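Prokaryotic transcription elongation factor GreA/GreB (Nitrosomonas europaea, PDB 2PN0) probably binds RNA polymerase as a transcription elongation factor of the GreA/GreB type. Local coordinates at residues I110-P115 and L120-V125. Sequence-based numbering, arbitrary orientation.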
# COMPACT_ATOMS: atom_id res chain seq x y z
N ILE A 110 1.10 11.33 6.77
CA ILE A 110 1.09 9.88 7.01
C ILE A 110 2.44 9.40 6.59
O ILE A 110 3.23 10.16 6.00
CB ILE A 110 -0.03 9.12 6.23
CG1 ILE A 110 0.00 9.43 4.74
CG2 ILE A 110 -1.42 9.40 6.86
CD1 ILE A 110 -1.08 8.53 3.96
N GLU A 111 2.73 8.15 6.90
CA GLU A 111 4.02 7.60 6.55
C GLU A 111 3.89 6.12 6.21
O GLU A 111 2.96 5.42 6.67
CB GLU A 111 5.05 7.86 7.68
CG GLU A 111 4.76 7.11 8.94
CD GLU A 111 5.66 7.54 10.10
OE1 GLU A 111 6.15 8.71 10.16
OE2 GLU A 111 5.83 6.67 10.95
N TRP A 112 4.82 5.62 5.41
CA TRP A 112 4.82 4.21 5.10
C TRP A 112 6.24 3.76 4.85
O TRP A 112 7.16 4.61 4.80
CB TRP A 112 3.85 3.87 3.97
CG TRP A 112 4.13 4.49 2.62
CD1 TRP A 112 5.07 4.07 1.68
CD2 TRP A 112 3.45 5.61 2.03
NE1 TRP A 112 4.99 4.89 0.55
CE2 TRP A 112 4.00 5.81 0.73
CE3 TRP A 112 2.40 6.45 2.45
CZ2 TRP A 112 3.55 6.85 -0.15
CZ3 TRP A 112 1.93 7.49 1.55
CH2 TRP A 112 2.50 7.65 0.28
N PRO A 113 6.45 2.44 4.76
CA PRO A 113 7.84 2.00 4.70
C PRO A 113 8.70 2.47 3.49
O PRO A 113 8.19 2.55 2.35
CB PRO A 113 7.72 0.47 4.67
CG PRO A 113 6.41 0.20 5.32
CD PRO A 113 5.51 1.30 4.78
N LYS A 114 9.97 2.79 3.77
CA LYS A 114 10.96 3.01 2.72
C LYS A 114 11.60 1.65 2.36
O LYS A 114 12.01 0.92 3.24
CB LYS A 114 12.07 3.98 3.20
CG LYS A 114 11.61 5.42 3.17
CD LYS A 114 12.70 6.41 3.60
CE LYS A 114 14.09 5.98 3.32
NZ LYS A 114 14.91 7.12 3.89
N PRO A 115 11.72 1.33 1.06
CA PRO A 115 12.48 0.12 0.68
C PRO A 115 13.88 0.14 1.26
O PRO A 115 14.57 1.17 1.16
CB PRO A 115 12.51 0.18 -0.86
CG PRO A 115 11.31 1.05 -1.21
CD PRO A 115 11.20 2.06 -0.10
N LEU A 120 8.98 6.69 4.85
CA LEU A 120 8.70 7.80 3.97
C LEU A 120 7.58 8.55 4.66
O LEU A 120 6.46 8.05 4.78
CB LEU A 120 8.22 7.30 2.62
CG LEU A 120 7.84 8.43 1.67
CD1 LEU A 120 9.10 9.28 1.34
CD2 LEU A 120 7.24 7.86 0.44
N ARG A 121 7.87 9.77 5.11
CA ARG A 121 6.83 10.59 5.73
C ARG A 121 6.39 11.74 4.77
O ARG A 121 7.24 12.51 4.29
CB ARG A 121 7.31 11.19 7.06
CG ARG A 121 6.17 11.95 7.80
CD ARG A 121 6.61 12.27 9.24
NE ARG A 121 5.57 12.96 10.00
CZ ARG A 121 4.49 12.37 10.54
NH1 ARG A 121 4.28 11.06 10.42
NH2 ARG A 121 3.59 13.13 11.18
N VAL A 122 5.10 11.83 4.51
CA VAL A 122 4.60 12.74 3.47
C VAL A 122 3.48 13.60 4.04
O VAL A 122 2.80 13.19 4.99
CB VAL A 122 4.08 11.99 2.22
CG1 VAL A 122 5.25 11.26 1.50
CG2 VAL A 122 2.94 10.95 2.58
N ARG A 123 3.29 14.78 3.44
CA ARG A 123 2.16 15.60 3.81
C ARG A 123 1.27 15.76 2.61
O ARG A 123 1.76 15.92 1.49
CB ARG A 123 2.66 17.00 4.25
CG ARG A 123 1.54 17.97 4.64
CD ARG A 123 2.13 19.38 4.84
NE ARG A 123 3.09 19.39 5.95
CZ ARG A 123 3.85 20.44 6.26
NH1 ARG A 123 3.78 21.55 5.52
NH2 ARG A 123 4.69 20.39 7.30
N ILE A 124 -0.03 15.77 2.83
CA ILE A 124 -0.96 16.01 1.75
C ILE A 124 -0.96 17.50 1.44
O ILE A 124 -1.36 18.32 2.28
CB ILE A 124 -2.39 15.56 2.10
CG1 ILE A 124 -2.44 14.02 2.32
CG2 ILE A 124 -3.38 16.05 0.99
CD1 ILE A 124 -3.74 13.50 2.88
N VAL A 125 -0.49 17.84 0.24
CA VAL A 125 -0.34 19.23 -0.14
C VAL A 125 -1.60 19.79 -0.82
O VAL A 125 -1.91 21.00 -0.69
CB VAL A 125 0.97 19.50 -0.96
CG1 VAL A 125 2.18 19.18 -0.14
CG2 VAL A 125 1.01 18.75 -2.21
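Two hydrogen-bonded pairs, I110 with V122 and W112 with L120, set the antiparallel register of strands 110-113 and 120-125, whose N-to-C directions make an angle of 152°. Each pair closes a ring of two backbone bonds: V122 N reaches I110 O at 2.9 Å and I110 N returns to V122 O, while L120 N meets W112 O at 2.8 Å and W112 N gives to L120 O. Between them lies the non-hydrogen-bonded pair E111-R121, where E111 CA approaches L120 O at 3.0 Å in a CA-H...O contact.

The charged face carries a salt bridge between E111 OE1 and R121 NH1, 3.0 Å apart. Its geometry is far from a coplanar fork: the carboxylate and guanidinium planes stand 89° apart, and NH1 comes to OE1 from above the carboxylate plane. R121 NH2 and R123 NE both form salt bridges to E109, extending the charge pairing along this face.

The apolar face holds I110, W112, L120 and V122. L120 swings CG away from its backbone N (chi1 177°), which lays the side chain beside W112, pointing the same way, with L120 CD2 3.7 Å from W112 NE1. V122 crosses the indole at about a right angle, V122 CG2 3.7 Å from W112 CZ3, and also touches I110 CG1. F74 and V97 add packing to W112, as does P96 of the second subunit.

Beyond the strand, K114 CG packs against L120 CB at 3.9 Å. This is a β-hairpin with one charged and one apolar face, in the GreA/GreB C-terminal, FKBP-like region; within the chain's three-stranded antiparallel sheet, 109-113 is an outer strand and 119-128 the central one, paired on its other side with 62-67.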